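Local atomic coordinates of putative Xylose isomerase (Rhodospirillum rubrum, PDB entry 3QXB), a protein that is of unconfirmed activity but probably works as a metal-dependent isomerase, binding iron and manganese in a xylose isomerase-like TIM barrel. Residues A74-F79 against A124-P129; S88-L93 against Y176-P181; R148-Y153 against A193-A198; H244-D249 against D253-F258. All coordinates share one frame; numbering follows the deposited sequence.

How the interactions relate
Interaction 2 is central: its 88-93 and 176-181 segments end barrel strands 85-90 and 174-177, near the middle of the chain. Interaction 1, centred about 19 Å from it, lies among the outer helices and meets it where Met126 and Val128 pack on Ser88 and Thr89. On another flank, interaction 3, about 17 Å from interaction 2 between centres, touches it through Leu196 on Val177. Along the chain, interaction 2 alternates with both 1 and 3, while interaction 4 follows all three. Interaction 4, about 15 Å from interaction 2, shares its iron through Glu178 and His244. Interactions 2 and 4 thus help build the metal site, while 1 and 3 pack outer elements around strands leading to it.

Interaction 1: A74-F79 against A124-P129; sequences AYAKAF and AAMEVP
Met126, a selenomethionine, turns CG away from its carbonyl carbon to lie beside its own backbone N (chi1 -63°), which starts the side chain on its way toward Tyr75. The chain then runs on straight to SE and bends at its last torsion (chi3 80°), carrying CE round toward the base of that tyrosine. The main meeting is between CB atoms: Ala76 CB lies 3.8 Å from Met126 CB. The same methyl comes within 3.4 Å of Met126 O, so it rests against the backbone as well as the side chain. With only a methyl on Ala76, the backbones come close, 5.4 Å between Ala76 CA and Met126 CA. Farther out the contact thins: Met126 CE only approaches Tyr75 CB, at 4.5 Å, and the phenol leads away from it. The shape of the second segment comes from a Schellman motif, in which Glu127 takes a positive phi (56°) and Glu127 N bonds back to Ala124 O at 2.9 Å. The chain thereby leaves helix 106-125 and heads for strand 130-133. The contact thus lies between helix 65-81 and the C-terminal turn of helix 106-125. Beneath them, Met126 packs on Ile86 and Thr89 of strand 85-90 and on Tyr54 of strand 51-55, while Tyr75 leans on Pro36 of helix 36-46.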
# COMPACT_ATOMS: atom_id res chain seq x y z
N ALA A 74 10.67 -9.44 -18.20
CA ALA A 74 10.01 -8.77 -19.33
C ALA A 74 10.08 -7.23 -19.23
O ALA A 74 10.35 -6.58 -20.22
CB ALA A 74 8.54 -9.27 -19.54
N TYR A 75 9.84 -6.68 -18.05
CA TYR A 75 10.07 -5.23 -17.85
C TYR A 75 11.53 -4.86 -18.09
O TYR A 75 11.82 -3.93 -18.84
CB TYR A 75 9.65 -4.76 -16.45
CG TYR A 75 8.17 -4.66 -16.25
CD1 TYR A 75 7.41 -3.71 -16.93
CD2 TYR A 75 7.52 -5.46 -15.33
CE1 TYR A 75 6.03 -3.61 -16.74
CE2 TYR A 75 6.16 -5.35 -15.11
CZ TYR A 75 5.42 -4.43 -15.83
OH TYR A 75 4.07 -4.34 -15.63
N ALA A 76 12.47 -5.60 -17.49
CA ALA A 76 13.92 -5.26 -17.72
C ALA A 76 14.30 -5.25 -19.17
O ALA A 76 14.97 -4.31 -19.67
CB ALA A 76 14.85 -6.22 -16.92
N LYS A 77 13.83 -6.25 -19.90
CA LYS A 77 14.15 -6.35 -21.32
C LYS A 77 13.52 -5.23 -22.13
O LYS A 77 14.14 -4.70 -23.06
CB LYS A 77 13.75 -7.72 -21.86
CG LYS A 77 13.97 -7.99 -23.35
CD LYS A 77 13.68 -9.49 -23.71
CE LYS A 77 14.14 -9.90 -25.14
NZ LYS A 77 13.53 -9.04 -26.19
N ALA A 78 12.27 -4.91 -21.85
CA ALA A 78 11.58 -3.86 -22.59
C ALA A 78 12.26 -2.51 -22.34
O ALA A 78 12.43 -1.72 -23.27
CB ALA A 78 10.10 -3.80 -22.20
N PHE A 79 12.65 -2.25 -21.09
CA PHE A 79 13.32 -0.99 -20.81
C PHE A 79 14.69 -0.89 -21.51
O PHE A 79 15.02 0.16 -22.09
CB PHE A 79 13.43 -0.75 -19.29
CG PHE A 79 12.20 -0.11 -18.70
CD1 PHE A 79 10.99 -0.80 -18.65
CD2 PHE A 79 12.24 1.20 -18.27
CE1 PHE A 79 9.85 -0.19 -18.15
CE2 PHE A 79 11.10 1.80 -17.75
CZ PHE A 79 9.93 1.11 -17.68
N ALA A 124 18.42 -9.23 -9.25
CA ALA A 124 19.50 -9.94 -9.99
C ALA A 124 18.94 -10.55 -11.28
O ALA A 124 19.58 -10.54 -12.31
CB ALA A 124 20.11 -11.08 -9.13
N ALA A 125 17.72 -11.06 -11.21
CA ALA A 125 17.09 -11.67 -12.40
C ALA A 125 16.92 -10.63 -13.50
O ALA A 125 17.13 -10.93 -14.70
CB ALA A 125 15.73 -12.32 -12.01
N MSE A 126 16.60 -9.40 -13.09
CA MSE A 126 16.48 -8.24 -13.99
C MSE A 126 17.79 -7.69 -14.51
O MSE A 126 17.78 -6.85 -15.40
CB MSE A 126 15.72 -7.08 -13.31
CG MSE A 126 14.32 -7.42 -12.96
SE MSE A 126 13.36 -6.13 -11.93
CE MSE A 126 12.90 -4.92 -13.35
N GLU A 127 18.90 -8.18 -13.94
CA GLU A 127 20.24 -7.62 -14.14
C GLU A 127 20.30 -6.15 -13.79
O GLU A 127 20.98 -5.36 -14.43
CB GLU A 127 20.77 -7.91 -15.54
CG GLU A 127 20.81 -9.38 -15.86
CD GLU A 127 21.17 -9.65 -17.31
OE1 GLU A 127 21.73 -8.76 -17.99
OE2 GLU A 127 20.89 -10.77 -17.75
N VAL A 128 19.60 -5.78 -12.71
CA VAL A 128 19.65 -4.45 -12.18
C VAL A 128 20.66 -4.46 -11.01
O VAL A 128 20.68 -5.38 -10.20
CB VAL A 128 18.24 -4.01 -11.74
CG1 VAL A 128 18.23 -2.71 -10.93
CG2 VAL A 128 17.36 -3.91 -12.96
N PRO A 129 21.48 -3.41 -10.92
CA PRO A 129 22.62 -3.41 -9.99
C PRO A 129 22.36 -3.10 -8.53
O PRO A 129 23.23 -3.36 -7.70
CB PRO A 129 23.56 -2.36 -10.58
CG PRO A 129 22.76 -1.54 -11.48
CD PRO A 129 21.49 -2.27 -11.84

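Interaction 2: S88-L93 against Y176-P181; sequences STFGGL and YVEPVP. With FE (Fe (III) ion), chain E.
Phe90 reaches across from its strand until the far end of its ring lies against Tyr176 and Glu178, and here the packing is tight. On one flank, Tyr176 CB comes to the ring edge, 3.8 Å from Phe90 CE1, with the two side chains roughly perpendicular. On the other, Glu178 CB lies at the ring edge in plane, 3.8 Å from Phe90 CZ, and Glu178 OE1 comes within 3.3 Å of Phe90 CE2. Glu178 turns CG away from its backbone N (chi1 169°) and stays extended, which carries the carboxylate past the ring to the iron; Glu178 OE2 binds the metal at 2.2 Å. The carboxylate plane stands 72° from that of the ring. An alanine in place of Phe90 would probably open a gap beside Tyr176 CB and Glu178 CB, leaving the metal-binding carboxylate without the ring next to it.

The rest of the contact is looser and mediated by water. Ser88 CB only brushes the edge of the Tyr176 ring, and one water links Ser88 OG to Tyr176 OH, the serine hydroxyl also bonding to Gln53. A second water donates to Gly91 O and to Glu178 OE1, 3.1 Å from the latter.

Strand 130-133 lies between the two strands in the barrel sheet, so these side chains meet across its interior. There Phe90 also packs on Leu211 of strand 208-213 and meets His244 of strand 240-245 edge-to-face.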
# COMPACT_ATOMS: atom_id res chain seq x y z
N SER A 88 17.93 0.90 -10.37
CA SER A 88 17.65 0.22 -9.13
C SER A 88 16.21 -0.16 -9.11
O SER A 88 15.41 0.33 -9.90
CB SER A 88 17.92 1.11 -7.92
OG SER A 88 17.30 2.38 -8.05
N THR A 89 15.91 -1.08 -8.22
CA THR A 89 14.57 -1.45 -7.86
C THR A 89 14.43 -0.91 -6.47
O THR A 89 15.43 -0.61 -5.80
CB THR A 89 14.30 -3.00 -7.83
OG1 THR A 89 15.18 -3.64 -6.90
CG2 THR A 89 14.44 -3.63 -9.24
N PHE A 90 13.19 -0.72 -6.04
CA PHE A 90 12.93 -0.09 -4.75
C PHE A 90 11.57 -0.45 -4.20
O PHE A 90 10.63 -0.53 -4.96
CB PHE A 90 13.04 1.42 -4.85
CG PHE A 90 13.65 2.07 -3.61
CD1 PHE A 90 15.01 2.18 -3.50
CD2 PHE A 90 12.85 2.52 -2.56
CE1 PHE A 90 15.60 2.70 -2.37
CE2 PHE A 90 13.44 3.05 -1.43
CZ PHE A 90 14.79 3.16 -1.35
N GLY A 91 11.48 -0.56 -2.87
CA GLY A 91 10.21 -0.75 -2.15
C GLY A 91 9.19 0.32 -2.45
O GLY A 91 9.52 1.51 -2.67
N GLY A 92 7.94 -0.12 -2.45
CA GLY A 92 6.79 0.75 -2.63
C GLY A 92 5.81 0.54 -1.48
O GLY A 92 6.22 0.21 -0.34
N LEU A 93 4.52 0.79 -1.75
CA LEU A 93 3.52 0.80 -0.67
C LEU A 93 3.22 -0.57 -0.13
O LEU A 93 3.00 -0.69 1.07
CB LEU A 93 2.22 1.59 -1.06
CG LEU A 93 2.55 3.07 -1.47
CD1 LEU A 93 1.30 3.97 -1.70
CD2 LEU A 93 3.55 3.85 -0.51
N TYR A 176 20.31 0.27 -0.82
CA TYR A 176 19.93 1.57 -0.26
C TYR A 176 18.94 1.46 0.92
O TYR A 176 18.11 0.55 0.96
CB TYR A 176 19.26 2.49 -1.27
CG TYR A 176 19.93 2.67 -2.58
CD1 TYR A 176 20.97 3.57 -2.76
CD2 TYR A 176 19.48 2.00 -3.67
CE1 TYR A 176 21.54 3.75 -3.99
CE2 TYR A 176 20.04 2.17 -4.88
CZ TYR A 176 21.07 3.02 -5.04
OH TYR A 176 21.58 3.16 -6.27
N VAL A 177 19.07 2.41 1.84
CA VAL A 177 18.13 2.62 2.93
C VAL A 177 17.53 4.00 2.75
O VAL A 177 18.26 4.97 2.58
CB VAL A 177 18.82 2.56 4.32
CG1 VAL A 177 17.80 2.89 5.43
CG2 VAL A 177 19.42 1.19 4.52
N GLU A 178 16.20 4.11 2.82
CA GLU A 178 15.53 5.40 2.70
C GLU A 178 15.06 5.87 4.05
O GLU A 178 14.13 5.26 4.62
CB GLU A 178 14.29 5.29 1.77
CG GLU A 178 13.39 6.49 1.80
CD GLU A 178 12.29 6.46 0.74
OE1 GLU A 178 11.88 5.36 0.32
OE2 GLU A 178 11.81 7.54 0.37
N PRO A 179 15.65 6.96 4.58
CA PRO A 179 15.12 7.47 5.83
C PRO A 179 13.69 8.03 5.69
O PRO A 179 13.26 8.44 4.59
CB PRO A 179 16.11 8.59 6.20
CG PRO A 179 17.38 8.18 5.56
CD PRO A 179 16.93 7.62 4.24
N VAL A 180 12.98 8.03 6.81
CA VAL A 180 11.57 8.34 6.84
C VAL A 180 11.19 9.33 7.96
O VAL A 180 11.84 9.33 9.02
CB VAL A 180 10.75 7.06 7.05
CG1 VAL A 180 10.85 6.17 5.82
CG2 VAL A 180 11.28 6.35 8.29
N PRO A 181 10.08 10.09 7.76
CA PRO A 181 9.69 11.19 8.65
C PRO A 181 8.80 10.73 9.80
O PRO A 181 7.80 11.39 10.11
CB PRO A 181 8.92 12.15 7.72
CG PRO A 181 8.25 11.24 6.72
CD PRO A 181 9.26 10.08 6.52
FE FE E . 10.44 7.98 -1.27
O HOH W 1 19.46 3.89 -8.19
O HOH W 2 9.65 3.29 -0.16
O HOH W 3 8.50 7.58 -0.06
O HOH W 4 10.15 5.73 -1.46

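Interaction 3: R148-Y153 against A193-A198; sequences RREEIY and AARLMA. With ACT (acetate ion), chain P.
Tyr153 and Leu196 mark the nearest backbone approach of two well-separated helical segments, their CA atoms 9.6 Å apart. The local axes run 39° from one another and come no closer than 14.4 Å, so long side chains have to span the groove. Tyr153 holds CG anti to its backbone N (chi1 173°), sending the ring across until Leu196 CD1 meets its edge in plane, 3.5 Å from Tyr153 OH. The hydroxyl hydrogen-bonds to Asp199 of helix 190-200. Arg195 stretches back the other way: Tyr153 CE2 lies over one face of its guanidinium, 4.0 Å from Arg195 CZ, the planes 67° apart. The guanidinium edge meets Glu150 in a salt bridge with nearly coplanar groups; the modelled 2.3 Å between Arg195 NH2 and Glu150 OE2 is doubtfully short, and the bond from NH1 to the same oxygen is weak. An acetate, probably from the crystallisation liquor, lays its CH3 over a face of the Tyr153 ring, 3.4 Å from Tyr153 CG, while Arg149 NE donates to acetate OXT at 3.3 Å. The chemistry is therefore mixed: buried Tyr153-Leu196 packing, plus a salt bridge between more exposed residues whose exact geometry deserves caution.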
# COMPACT_ATOMS: atom_id res chain seq x y z
N ARG A 148 14.40 -1.74 23.96
CA ARG A 148 13.83 -2.55 22.89
C ARG A 148 14.30 -2.03 21.56
O ARG A 148 14.64 -2.83 20.69
CB ARG A 148 12.29 -2.58 22.93
CG ARG A 148 11.75 -3.53 24.00
CD ARG A 148 11.79 -5.00 23.58
NE ARG A 148 10.83 -5.27 22.51
CZ ARG A 148 10.79 -6.39 21.80
NH1 ARG A 148 11.63 -7.40 22.02
NH2 ARG A 148 9.86 -6.53 20.86
N ARG A 149 14.31 -0.71 21.39
CA ARG A 149 14.74 -0.16 20.11
C ARG A 149 16.17 -0.62 19.78
O ARG A 149 16.46 -1.02 18.63
CB ARG A 149 14.63 1.36 20.07
CG ARG A 149 13.20 1.87 19.92
CD ARG A 149 13.11 3.38 20.04
NE ARG A 149 13.66 4.06 18.87
CZ ARG A 149 12.97 4.84 18.04
NH1 ARG A 149 11.68 5.09 18.24
NH2 ARG A 149 13.59 5.39 17.00
N GLU A 150 17.03 -0.59 20.79
CA GLU A 150 18.43 -0.97 20.63
C GLU A 150 18.62 -2.43 20.36
O GLU A 150 19.41 -2.80 19.51
CB GLU A 150 19.27 -0.56 21.85
CG GLU A 150 20.07 0.66 21.55
CD GLU A 150 21.07 0.42 20.40
OE1 GLU A 150 21.57 -0.73 20.13
OE2 GLU A 150 21.30 1.42 19.70
N GLU A 151 17.90 -3.26 21.11
CA GLU A 151 17.93 -4.70 20.90
C GLU A 151 17.52 -5.06 19.45
O GLU A 151 18.19 -5.86 18.79
CB GLU A 151 17.00 -5.37 21.92
CG GLU A 151 16.97 -6.88 21.86
CD GLU A 151 15.89 -7.49 22.75
OE1 GLU A 151 15.15 -6.75 23.42
OE2 GLU A 151 15.81 -8.74 22.77
N ILE A 152 16.46 -4.42 18.98
CA ILE A 152 15.86 -4.74 17.68
C ILE A 152 16.76 -4.26 16.56
O ILE A 152 17.01 -4.97 15.56
CB ILE A 152 14.42 -4.18 17.59
CG1 ILE A 152 13.54 -4.88 18.63
CG2 ILE A 152 13.82 -4.34 16.22
CD1 ILE A 152 12.18 -4.21 18.79
N TYR A 153 17.31 -3.07 16.76
CA TYR A 153 18.23 -2.49 15.82
C TYR A 153 19.51 -3.33 15.66
O TYR A 153 20.00 -3.49 14.54
CB TYR A 153 18.56 -1.04 16.22
CG TYR A 153 19.64 -0.47 15.36
CD1 TYR A 153 19.45 -0.31 13.99
CD2 TYR A 153 20.86 -0.16 15.88
CE1 TYR A 153 20.47 0.17 13.18
CE2 TYR A 153 21.89 0.32 15.08
CZ TYR A 153 21.68 0.48 13.73
OH TYR A 153 22.71 0.98 12.99
N ALA A 193 20.45 8.62 10.21
CA ALA A 193 21.03 8.10 8.97
C ALA A 193 22.57 8.06 9.04
O ALA A 193 23.18 7.07 8.62
CB ALA A 193 20.54 8.90 7.76
N ALA A 194 23.21 9.08 9.61
CA ALA A 194 24.68 9.07 9.77
C ALA A 194 25.13 7.91 10.68
O ALA A 194 26.13 7.26 10.41
CB ALA A 194 25.18 10.40 10.31
N ARG A 195 24.37 7.63 11.73
CA ARG A 195 24.72 6.56 12.62
C ARG A 195 24.62 5.19 11.91
O ARG A 195 25.50 4.37 12.03
CB ARG A 195 23.82 6.58 13.86
CG ARG A 195 23.78 5.22 14.59
CD ARG A 195 23.03 5.24 15.90
NE ARG A 195 23.22 3.96 16.59
CZ ARG A 195 22.44 3.47 17.56
NH1 ARG A 195 21.35 4.11 17.96
NH2 ARG A 195 22.75 2.32 18.11
N LEU A 196 23.51 4.94 11.21
CA LEU A 196 23.36 3.68 10.50
C LEU A 196 24.47 3.52 9.52
O LEU A 196 25.07 2.46 9.46
CB LEU A 196 22.02 3.62 9.75
CG LEU A 196 21.76 2.38 8.87
CD1 LEU A 196 21.67 1.06 9.64
CD2 LEU A 196 20.47 2.63 8.08
N MSE A 197 24.77 4.57 8.76
CA MSE A 197 25.87 4.54 7.76
C MSE A 197 27.23 4.27 8.39
O MSE A 197 28.02 3.48 7.84
CB MSE A 197 25.92 5.83 6.95
CG MSE A 197 24.74 5.96 5.97
SE MSE A 197 24.91 4.67 4.59
CE MSE A 197 23.51 3.59 5.04
N ALA A 198 27.50 4.92 9.52
CA ALA A 198 28.77 4.71 10.21
C ALA A 198 28.88 3.27 10.73
O ALA A 198 29.94 2.67 10.67
CB ALA A 198 28.91 5.71 11.39
C ACT P . 17.58 3.02 17.33
O ACT P . 18.12 2.81 18.47
OXT ACT P . 16.49 3.66 17.22
CH3 ACT P . 18.28 2.51 16.12

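Interaction 4: H244-D249 against D253-F258; sequences HIQQTD and DRHWSF. With MN (manganese (II) ion), chain G; FE (Fe (III) ion), chain E; EDO (1,2-ethanediol), chain K.
Gln246 lies flat on the ring of His255, a metal ligand, while its amide also bonds to the neighbouring ligand Asp253. This happens in the loop that follows strand 240-245 of the TIM barrel, where the chain folds back through a single antiparallel bridge, Gln247 with Trp256. The amide and imidazole planes are 24° apart, with Gln246 NE2 over a ring face, 3.2 Å from His255 CE1. Gln246 NE2 donates in its own amide plane to Asp253 OD1 at 2.8 Å (172°) and also bonds to Asp213. Gln246 OE1 accepts His255 N at 2.8 Å, the donor standing well above the carbonyl plane. A single second-shell amide thereby helps position both ligands, and His255 ND1 has its polar partner in Glu286. Farther along, Arg254 grips Asp249 side-on: Arg254 NE reaches Asp249 OD1 at 3.1 Å and Arg254 NH2 reaches Asp249 OD2 at 2.9 Å. A leucine in place of Arg254 would probably leave the Asp249 carboxylate without its charged mate and freer to turn. At the C-terminal mouth of the barrel, Asp253 OD2 and His255 NE2 bind manganese at 2.0 and 2.1 Å, His244 ND1 binds iron, and one water bridges the two metals.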
# COMPACT_ATOMS: atom_id res chain seq x y z
N HIS A 244 14.82 10.71 -3.93
CA HIS A 244 13.47 10.82 -4.45
C HIS A 244 13.12 12.30 -4.40
O HIS A 244 13.39 12.98 -3.38
CB HIS A 244 12.45 10.06 -3.63
CG HIS A 244 12.55 8.58 -3.77
ND1 HIS A 244 12.02 7.71 -2.85
CD2 HIS A 244 13.10 7.83 -4.75
CE1 HIS A 244 12.29 6.47 -3.24
NE2 HIS A 244 12.94 6.52 -4.39
N ILE A 245 12.54 12.79 -5.47
CA ILE A 245 12.06 14.16 -5.52
C ILE A 245 10.53 14.12 -5.64
O ILE A 245 9.98 13.26 -6.29
CB ILE A 245 12.74 14.99 -6.64
CG1 ILE A 245 12.47 14.43 -8.03
CG2 ILE A 245 14.29 15.15 -6.38
CD1 ILE A 245 12.97 15.37 -9.17
N GLN A 246 9.88 15.09 -5.01
CA GLN A 246 8.43 15.27 -5.03
C GLN A 246 8.14 16.71 -4.64
O GLN A 246 9.02 17.41 -4.11
CB GLN A 246 7.75 14.36 -4.02
CG GLN A 246 8.54 14.27 -2.69
CD GLN A 246 7.65 13.98 -1.50
OE1 GLN A 246 6.63 14.67 -1.28
NE2 GLN A 246 8.02 12.98 -0.71
N GLN A 247 6.92 17.15 -4.90
CA GLN A 247 6.46 18.44 -4.47
C GLN A 247 5.72 18.23 -3.17
O GLN A 247 5.07 17.19 -2.95
CB GLN A 247 5.61 19.13 -5.56
CG GLN A 247 5.18 20.55 -5.32
CD GLN A 247 6.32 21.53 -5.07
OE1 GLN A 247 6.93 21.50 -4.02
NE2 GLN A 247 6.53 22.47 -6.00
N THR A 248 5.87 19.19 -2.27
CA THR A 248 5.30 19.07 -0.95
C THR A 248 5.14 20.46 -0.33
O THR A 248 5.81 21.39 -0.75
CB THR A 248 6.20 18.19 -0.06
OG1 THR A 248 5.64 18.11 1.25
CG2 THR A 248 7.63 18.79 0.01
N ASP A 249 4.24 20.58 0.65
CA ASP A 249 4.16 21.79 1.46
C ASP A 249 4.94 21.62 2.75
O ASP A 249 4.99 22.52 3.57
CB ASP A 249 2.69 22.18 1.76
CG ASP A 249 1.96 21.11 2.53
OD1 ASP A 249 2.57 20.04 2.80
OD2 ASP A 249 0.79 21.31 2.84
N ASP A 253 3.72 14.06 4.07
CA ASP A 253 4.55 13.49 3.03
C ASP A 253 3.74 13.44 1.74
O ASP A 253 3.09 12.44 1.46
CB ASP A 253 5.02 12.08 3.41
CG ASP A 253 6.06 11.53 2.44
OD1 ASP A 253 6.69 12.34 1.72
OD2 ASP A 253 6.26 10.27 2.40
N ARG A 254 3.76 14.54 0.98
CA ARG A 254 2.71 14.75 -0.05
C ARG A 254 2.85 13.88 -1.31
O ARG A 254 1.85 13.37 -1.83
CB ARG A 254 2.62 16.22 -0.46
CG ARG A 254 2.27 17.16 0.68
CD ARG A 254 0.96 16.78 1.37
NE ARG A 254 0.48 17.89 2.15
CZ ARG A 254 -0.75 18.03 2.64
NH1 ARG A 254 -1.67 17.08 2.45
NH2 ARG A 254 -1.06 19.12 3.31
N HIS A 255 4.08 13.77 -1.78
CA HIS A 255 4.39 13.16 -3.07
C HIS A 255 3.55 13.78 -4.17
O HIS A 255 3.03 13.07 -5.04
CB HIS A 255 4.19 11.63 -3.04
CG HIS A 255 5.15 10.92 -2.13
ND1 HIS A 255 6.43 10.59 -2.52
CD2 HIS A 255 5.02 10.52 -0.85
CE1 HIS A 255 7.05 10.03 -1.50
NE2 HIS A 255 6.21 9.95 -0.49
N TRP A 256 3.39 15.11 -4.11
CA TRP A 256 2.72 15.84 -5.16
C TRP A 256 3.61 15.89 -6.37
O TRP A 256 4.84 15.75 -6.28
CB TRP A 256 2.33 17.26 -4.75
CG TRP A 256 1.24 17.35 -3.72
CD1 TRP A 256 0.23 16.45 -3.50
CD2 TRP A 256 1.06 18.40 -2.77
NE1 TRP A 256 -0.54 16.87 -2.45
CE2 TRP A 256 -0.06 18.06 -1.98
CE3 TRP A 256 1.75 19.57 -2.49
CZ2 TRP A 256 -0.52 18.88 -0.94
CZ3 TRP A 256 1.28 20.40 -1.46
CH2 TRP A 256 0.15 20.05 -0.71
N SER A 257 2.98 16.10 -7.52
CA SER A 257 3.74 16.33 -8.74
C SER A 257 4.13 17.81 -8.87
O SER A 257 3.67 18.66 -8.10
CB SER A 257 2.91 15.88 -9.91
OG SER A 257 2.16 16.96 -10.40
N PHE A 258 4.98 18.12 -9.84
CA PHE A 258 5.49 19.46 -10.02
C PHE A 258 4.58 20.40 -10.82
O PHE A 258 4.96 21.54 -11.14
CB PHE A 258 6.93 19.40 -10.53
CG PHE A 258 7.87 18.75 -9.55
CD1 PHE A 258 8.47 19.49 -8.55
CD2 PHE A 258 8.08 17.37 -9.58
CE1 PHE A 258 9.30 18.90 -7.65
CE2 PHE A 258 8.90 16.78 -8.68
CZ PHE A 258 9.50 17.52 -7.71
MN MN G . 7.32 9.16 1.16
FE FE E . 10.44 7.98 -1.27
C1 EDO K . -0.94 14.16 -7.51
O1 EDO K . -1.84 13.70 -6.54
C2 EDO K . -0.60 15.55 -7.02
O2 EDO K . 0.55 15.93 -7.71
O HOH W 5 5.97 22.77 -8.82
O HOH W 3 8.50 7.58 -0.06
O HOH W 4 10.15 5.73 -1.46
O HOH W 6 5.60 7.45 1.26